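Local coordinates for CalS10 (PDB 6UK5), which binds S-adenosylmethionine and is probably the methyltransferase that acts on an amino pentose in calicheamicin biosynthesis, at residues 87-90 / 91-95; 103-106 / 107-110; 129-132 / 133-136. One frame throughout, in Å; residues are numbered along the deposited sequence.

Interaction 1 (87-90 / 91-95)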
loop_
_atom_site.group_PDB
_atom_site.type_symbol
_atom_site.label_atom_id
_atom_site.label_comp_id
_atom_site.label_asym_id
_atom_site.label_seq_id
_atom_site.Cartn_x
_atom_site.Cartn_y
_atom_site.Cartn_z
ATOM N N ALA A 87 8.446 -1.046 23.092
ATOM C CA ALA A 87 7.615 -0.258 22.190
ATOM C C ALA A 87 6.174 -0.744 22.216
ATOM O O ALA A 87 5.239 0.064 22.193
ATOM C CB ALA A 87 8.174 -0.310 20.771
ATOM N N MET A 88 5.971 -2.061 22.274
ATOM C CA MET A 88 4.608 -2.572 22.348
ATOM C C MET A 88 4.030 -2.349 23.739
ATOM O O MET A 88 2.855 -1.989 23.880
ATOM C CB MET A 88 4.576 -4.062 21.996
ATOM C CG MET A 88 5.291 -4.407 20.696
ATOM S SD MET A 88 4.386 -3.924 19.210
ATOM C CE MET A 88 3.520 -5.419 18.751
ATOM N N LEU A 89 4.845 -2.552 24.777
ATOM C CA LEU A 89 4.413 -2.280 26.143
ATOM C C LEU A 89 4.139 -0.800 26.382
ATOM O O LEU A 89 3.364 -0.465 27.283
ATOM C CB LEU A 89 5.453 -2.808 27.130
ATOM C CG LEU A 89 5.069 -2.718 28.606
ATOM C CD1 LEU A 89 3.983 -3.723 28.927
ATOM C CD2 LEU A 89 6.291 -2.982 29.466
ATOM N N ALA A 90 4.753 0.093 25.602
ATOM C CA ALA A 90 4.444 1.513 25.727
ATOM C C ALA A 90 2.997 1.779 25.333
ATOM O O ALA A 90 2.197 2.276 26.134
ATOM C CB ALA A 90 5.403 2.335 24.864
ATOM N N LEU A 91 2.641 1.448 24.089
ATOM C CA LEU A 91 1.256 1.608 23.658
ATOM C C LEU A 91 0.316 0.812 24.551
ATOM O O LEU A 91 -0.830 1.220 24.765
ATOM C CB LEU A 91 1.103 1.226 22.183
ATOM C CG LEU A 91 1.749 2.199 21.180
ATOM C CD1 LEU A 91 3.247 2.402 21.373
ATOM C CD2 LEU A 91 1.454 1.769 19.742
ATOM N N ALA A 92 0.777 -0.328 25.071
ATOM C CA ALA A 92 -0.051 -1.112 25.980
ATOM C C ALA A 92 -0.475 -0.273 27.181
ATOM O O ALA A 92 -1.660 -0.213 27.523
ATOM C CB ALA A 92 0.708 -2.359 26.436
ATOM N N ARG A 93 0.487 0.385 27.836
ATOM C CA ARG A 93 0.147 1.274 28.943
ATOM C C ARG A 93 -0.758 2.405 28.474
ATOM O O ARG A 93 -1.737 2.749 29.147
ATOM C CB ARG A 93 1.416 1.832 29.590
ATOM C CG ARG A 93 2.235 0.768 30.296
ATOM C CD ARG A 93 2.519 1.146 31.740
ATOM N NE ARG A 93 3.351 0.154 32.414
ATOM C CZ ARG A 93 4.631 -0.073 32.139
ATOM N NH1 ARG A 93 5.251 0.623 31.197
ATOM N NH2 ARG A 93 5.294 -1.003 32.814
ATOM N N HIS A 94 -0.439 2.996 27.323
ATOM C CA HIS A 94 -1.260 4.069 26.773
ATOM C C HIS A 94 -2.724 3.646 26.703
ATOM O O HIS A 94 -3.613 4.348 27.197
ATOM C CB HIS A 94 -0.729 4.449 25.391
ATOM C CG HIS A 94 -1.171 5.797 24.913
ATOM N ND1 HIS A 94 -2.377 6.361 25.271
ATOM C CD2 HIS A 94 -0.555 6.700 24.114
ATOM C CE1 HIS A 94 -2.489 7.549 24.704
ATOM N NE2 HIS A 94 -1.397 7.778 23.998
ATOM N N ARG A 95 -2.990 2.489 26.089
ATOM C CA ARG A 95 -4.357 1.998 25.952
ATOM C C ARG A 95 -4.954 1.543 27.277
ATOM O O ARG A 95 -6.183 1.528 27.410
ATOM C CB ARG A 95 -4.361 0.846 24.935
ATOM C CG ARG A 95 -5.415 -0.246 25.132
ATOM C CD ARG A 95 -4.969 -1.546 24.477
ATOM N NE ARG A 95 -4.602 -1.348 23.080
ATOM C CZ ARG A 95 -5.448 -1.448 22.060
ATOM N NH1 ARG A 95 -6.724 -1.754 22.263
ATOM N NH2 ARG A 95 -5.013 -1.245 20.827
#

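Interaction 2 (103-106 / 107-110). With SAM (S-adenosylmethionine), chain D.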
loop_
_atom_site.group_PDB
_atom_site.type_symbol
_atom_site.label_atom_id
_atom_site.label_comp_id
_atom_site.label_asym_id
_atom_site.label_seq_id
_atom_site.Cartn_x
_atom_site.Cartn_y
_atom_site.Cartn_z
ATOM N N ALA A 103 7.465 -5.297 32.253
ATOM C CA ALA A 103 8.462 -5.647 31.255
ATOM C C ALA A 103 9.135 -6.935 31.707
ATOM O O ALA A 103 9.595 -7.034 32.848
ATOM C CB ALA A 103 9.492 -4.532 31.092
ATOM N N GLY A 104 9.190 -7.920 30.823
ATOM C CA GLY A 104 9.721 -9.205 31.235
ATOM C C GLY A 104 9.914 -10.126 30.056
ATOM O O GLY A 104 9.461 -9.859 28.940
ATOM N N ASP A 105 10.603 -11.226 30.334
ATOM C CA ASP A 105 10.813 -12.299 29.377
ATOM C C ASP A 105 9.938 -13.488 29.741
ATOM O O ASP A 105 9.925 -13.934 30.893
ATOM C CB ASP A 105 12.283 -12.716 29.332
ATOM C CG ASP A 105 12.617 -13.530 28.096
ATOM O OD1 ASP A 105 11.821 -14.426 27.742
ATOM O OD2 ASP A 105 13.670 -13.269 27.476
ATOM N N MET A 106 9.207 -13.987 28.748
ATOM C CA MET A 106 8.354 -15.149 28.938
ATOM C C MET A 106 9.110 -16.324 29.541
ATOM O O MET A 106 8.541 -17.089 30.330
ATOM C CB MET A 106 7.786 -15.538 27.573
ATOM C CG MET A 106 6.625 -16.486 27.576
ATOM S SD MET A 106 6.035 -16.841 25.897
ATOM C CE MET A 106 7.076 -15.826 24.844
ATOM N N ARG A 107 10.391 -16.478 29.197
ATOM C CA ARG A 107 11.174 -17.623 29.650
ATOM C C ARG A 107 11.637 -17.527 31.103
ATOM O O ARG A 107 12.074 -18.543 31.655
ATOM C CB ARG A 107 12.389 -17.818 28.731
ATOM C CG ARG A 107 12.048 -17.875 27.237
ATOM C CD ARG A 107 13.244 -17.546 26.336
ATOM N NE ARG A 107 13.475 -16.116 26.148
ATOM C CZ ARG A 107 14.233 -15.602 25.180
ATOM N NH1 ARG A 107 14.842 -16.401 24.311
ATOM N NH2 ARG A 107 14.389 -14.288 25.082
ATOM N N THR A 108 11.566 -16.353 31.734
ATOM C CA THR A 108 12.212 -16.147 33.031
ATOM C C THR A 108 11.440 -15.299 34.032
ATOM O O THR A 108 11.897 -15.197 35.175
ATOM C CB THR A 108 13.613 -15.532 32.856
ATOM O OG1 THR A 108 13.537 -14.355 32.039
ATOM C CG2 THR A 108 14.598 -16.547 32.292
ATOM N N PHE A 109 10.323 -14.677 33.670
ATOM C CA PHE A 109 9.758 -13.651 34.534
ATOM C C PHE A 109 9.343 -14.243 35.879
ATOM O O PHE A 109 9.112 -15.448 36.020
ATOM C CB PHE A 109 8.548 -12.989 33.869
ATOM C CG PHE A 109 7.332 -13.875 33.786
ATOM C CD1 PHE A 109 7.299 -14.964 32.931
ATOM C CD2 PHE A 109 6.210 -13.600 34.552
ATOM C CE1 PHE A 109 6.176 -15.772 32.855
ATOM C CE2 PHE A 109 5.086 -14.399 34.475
ATOM C CZ PHE A 109 5.070 -15.487 33.627
ATOM N N ASP A 110 9.259 -13.369 36.879
ATOM C CA ASP A 110 8.762 -13.737 38.199
ATOM C C ASP A 110 8.088 -12.512 38.793
ATOM O O ASP A 110 8.734 -11.474 38.967
ATOM C CB ASP A 110 9.886 -14.228 39.112
ATOM C CG ASP A 110 9.371 -14.769 40.428
ATOM O OD1 ASP A 110 8.219 -14.457 40.798
ATOM O OD2 ASP A 110 10.122 -15.511 41.092
HETATM N N SAM D . -1.116 -10.922 22.577
HETATM C CA SAM D . -0.489 -10.169 21.538
HETATM C C SAM D . -1.508 -9.701 20.454
HETATM O O SAM D . -2.336 -10.539 20.018
HETATM O OXT SAM D . -1.412 -8.511 20.092
HETATM C CB SAM D . 0.622 -11.003 20.887
HETATM C CG SAM D . 1.572 -10.048 20.185
HETATM S SD SAM D . 2.482 -11.064 19.002
HETATM C CE SAM D . 3.040 -9.815 17.855
HETATM C "C5'" SAM D . 4.065 -11.529 19.802
HETATM C "C4'" SAM D . 4.546 -10.712 21.008
HETATM O "O4'" SAM D . 5.393 -11.545 21.820
HETATM C "C3'" SAM D . 5.366 -9.469 20.650
HETATM O "O3'" SAM D . 4.646 -8.280 20.963
HETATM C "C2'" SAM D . 6.638 -9.576 21.514
HETATM O "O2'" SAM D . 6.907 -8.367 22.215
HETATM C "C1'" SAM D . 6.316 -10.715 22.482
HETATM N N9 SAM D . 7.464 -11.528 22.865
HETATM C C8 SAM D . 8.292 -12.247 22.041
HETATM N N7 SAM D . 9.196 -12.952 22.675
HETATM C C5 SAM D . 8.944 -12.687 24.010
HETATM C C6 SAM D . 9.540 -13.146 25.201
HETATM N N6 SAM D . 10.593 -13.968 25.236
HETATM N N1 SAM D . 9.020 -12.718 26.371
HETATM C C2 SAM D . 7.981 -11.878 26.343
HETATM N N3 SAM D . 7.345 -11.368 25.287
HETATM C C4 SAM D . 7.877 -11.814 24.145
#

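Interaction 3 (129-132 / 133-136)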
loop_
_atom_site.group_PDB
_atom_site.type_symbol
_atom_site.label_atom_id
_atom_site.label_comp_id
_atom_site.label_asym_id
_atom_site.label_seq_id
_atom_site.Cartn_x
_atom_site.Cartn_y
_atom_site.Cartn_z
ATOM N N GLY A 129 12.902 -19.808 19.903
ATOM C CA GLY A 129 13.619 -20.486 18.842
ATOM C C GLY A 129 13.772 -21.980 19.021
ATOM O O GLY A 129 13.936 -22.709 18.038
ATOM N N THR A 130 13.708 -22.454 20.263
ATOM C CA THR A 130 14.011 -23.840 20.580
ATOM C C THR A 130 12.934 -24.421 21.484
ATOM O O THR A 130 12.220 -23.698 22.185
ATOM C CB THR A 130 15.381 -23.966 21.263
ATOM O OG1 THR A 130 15.284 -23.505 22.617
ATOM C CG2 THR A 130 16.423 -23.137 20.524
ATOM N N VAL A 131 12.830 -25.753 21.460
ATOM C CA VAL A 131 11.877 -26.449 22.318
ATOM C C VAL A 131 12.193 -26.217 23.788
ATOM O O VAL A 131 11.283 -26.133 24.621
ATOM C CB VAL A 131 11.869 -27.954 21.980
ATOM C CG1 VAL A 131 11.075 -28.732 23.020
ATOM C CG2 VAL A 131 11.298 -28.184 20.588
ATOM N N ALA A 132 13.477 -26.109 24.134
ATOM C CA ALA A 132 13.845 -25.859 25.524
ATOM C C ALA A 132 13.323 -24.513 26.006
ATOM O O ALA A 132 12.955 -24.375 27.179
ATOM C CB ALA A 132 15.364 -25.926 25.687
ATOM N N GLU A 133 13.273 -23.515 25.121
ATOM C CA GLU A 133 12.799 -22.196 25.524
ATOM C C GLU A 133 11.294 -22.209 25.761
ATOM O O GLU A 133 10.809 -21.644 26.749
ATOM C CB GLU A 133 13.183 -21.161 24.467
ATOM C CG GLU A 133 14.682 -20.851 24.444
ATOM C CD GLU A 133 15.051 -19.761 23.450
ATOM O OE1 GLU A 133 14.211 -19.422 22.591
ATOM O OE2 GLU A 133 16.184 -19.241 23.525
ATOM N N MET A 134 10.540 -22.854 24.870
ATOM C CA MET A 134 9.098 -22.960 25.058
ATOM C C MET A 134 8.763 -23.687 26.353
ATOM O O MET A 134 7.814 -23.318 27.053
ATOM C CB MET A 134 8.475 -23.674 23.860
ATOM C CG MET A 134 6.996 -24.007 24.012
ATOM S SD MET A 134 6.730 -25.622 24.785
ATOM C CE MET A 134 7.429 -26.712 23.550
ATOM N N ARG A 135 9.528 -24.729 26.689
ATOM C CA ARG A 135 9.270 -25.454 27.927
ATOM C C ARG A 135 9.557 -24.594 29.149
ATOM O O ARG A 135 8.869 -24.719 30.169
ATOM C CB ARG A 135 10.103 -26.734 27.973
ATOM C CG ARG A 135 9.711 -27.769 26.931
ATOM C CD ARG A 135 10.762 -28.862 26.815
ATOM N NE ARG A 135 10.987 -29.534 28.093
ATOM C CZ ARG A 135 10.384 -30.656 28.484
ATOM N NH1 ARG A 135 9.500 -31.260 27.698
ATOM N NH2 ARG A 135 10.667 -31.176 29.672
ATOM N N ALA A 136 10.566 -23.723 29.072
ATOM C CA ALA A 136 10.802 -22.782 30.161
ATOM C C ALA A 136 9.672 -21.767 30.255
ATOM O O ALA A 136 9.205 -21.445 31.354
ATOM C CB ALA A 136 12.142 -22.074 29.960
#

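Interaction 1 (87-90 / 91-95)
Leu-89 packs against Arg-93 and Ala-92 in a local contact along one helix, residues 86-95, on the flank of the sheet that carries the S-adenosylmethionine site. The side chains of Leu-89 and Arg-93 cross obliquely. Leu-89 CG sits over one face of the Arg-93 guanidinium, 4.1 Å above its plane and offset toward the rim. The branch that meets the nitrogens is Leu-89 CD2, 4.0 Å from Arg-93 NH2. Its partner branch, Leu-89 CD1, lies 4.3 Å from Ala-92 CB. With CG anti to the backbone N (chi1 -174°), the end of Leu-89 comes nearer the next turn, and CD1 leans to Ala-92. The Arg-93 chain bends at chi2 (-126°), which carries its guanidinium back to CD2 of the leucine. Its polar end has a partner beyond the helix: Arg-93 NH2 donates to Leu-101 O.

Helix 86-95 is the helix of a beta-alpha-beta unit, between strands 78-83 and 101-103 of a Rossmann-like methyltransferase fold. Leu-89 and Ala-92 face strand 101-103, where both touch Leu-101. Met-88 instead lies against helix 20-32 and touches the bound S-adenosylmethionine.

The backbone of the helix is regular here. Ala-92 N donates to Met-88 O at 2.9 Å. Arg-93 N reaches Leu-89 O at 3.1 Å. His-94 N meets Ala-90 O at 3.0 Å. On another side of the helix, Leu-91 CD1 lies 4.1 Å from Ala-90 CB. The same methyl also comes up to the carbonyl oxygen of Ala-87, one turn back.

Interaction 2 (103-106 / 107-110)
Asp-105 OD1 is gripped by three donors: Arg-107 N, Arg-107 NE and the adenine amino group of S-adenosylmethionine. Arg-107 N meets Asp-105 OD1 from the anti side at 2.9 Å. Arg-107 NE comes from the syn side, also 2.9 Å from Asp-105 OD1. Both arrive from the same face of the carboxylate. SAM N6 donates to Asp-105 OD1 at 2.8 Å. The other oxygen uses its syn lone pair for Arg-107 NH2, with Asp-105 OD2 to NH2 at 2.7 Å. The salt bridge is thus side-on, one nitrogen to each oxygen, with the carboxylate and guanidinium planes turned 40° apart. The chi1 of -164° turns the Asp-105 carboxylate toward the arginine.

Asp-105 O takes two backbone donors, Thr-108 N at 3.0 Å and Phe-109 N at 2.9 Å. They close the turn that carries the adenine-binding residues. Next to the aspartate, Met-106 N donates to SAM N1 at 2.7 Å. Met-106 CE lies over the adenine face, near C5 and C6. An acidic side chain on N6 and a backbone N-H on N1, in the loop after a sheet strand, form an adenine site characteristic of Rossmann-like, class I methyltransferases.

Interaction 3 (129-132 / 133-136)
Gly-129 N donates to Glu-133 OE1 at 3.0 Å, in a bond that is nearly straight (166°). The N-H meets the oxygen almost head-on to its C-O bond. A chi1 of -72° lays the glutamate chain toward the residues before the helix, and from CG on it runs extended to Gly-129. There it ties down the chain one residue before the N-cap. Glu-133 also touches Leu-128 and forms a weak, long ion pair with Arg-107. Without the carboxylate, as with an alanine here, Gly-129 N is likely to lose its partner and the chain ahead of the helix to be less firmly held.

Thr-130 is the N-cap of helix 131-143. Its OG1 accepts from Glu-133 N at 3.2 Å, the capping bond. OG1 stands between the backbone N and the carbonyl carbon (chi1 74°), which turns it over the first turn of the helix. It also lies beside the glutamate chain, 3.3 Å from Glu-133 CG. The carbonyl O of Thr-130 takes Met-134 N at 3.3 Å, and a weak bond from Glu-133 N.

Val-131 starts the helix proper. Its O accepts from Arg-135 N at 3.1 Å. Val-131 CG1 touches two side chains of the following turn: Arg-135 CD at 3.8 Å and Met-134 CE at 4.2 Å. Ala-132 continues the pattern, its O taking Ala-136 N.

The helix start is covered partly by helix 220-229. Met-134 and Arg-135 pack on Ala-226, Arg-135 also on Ala-229, and Val-131 on Glu-222. Phe-218, just before that helix, touches both Val-131 and Met-134.

In the fold
The three contacts follow one another along the chain within the methyltransferase domain. None nests in or crosses another. Each is local and closes only a turn: interaction 1 within helix 86-95, interaction 2 in the loop after strand 101-103, interaction 3 at the start of helix 131-143. Interactions 1 and 2 touch where Leu-89 packs on Ala-103, so the helix meets the edge strand that leads to the adenine loop. Interactions 2 and 3 meet through the long, weak ion pair of Arg-107 and Glu-133, and Ala-136 lies near Arg-107. Interactions 1 and 3 do not touch; their centres are about 26 Å apart. Interactions 1 and 2 both reach the bound S-adenosylmethionine.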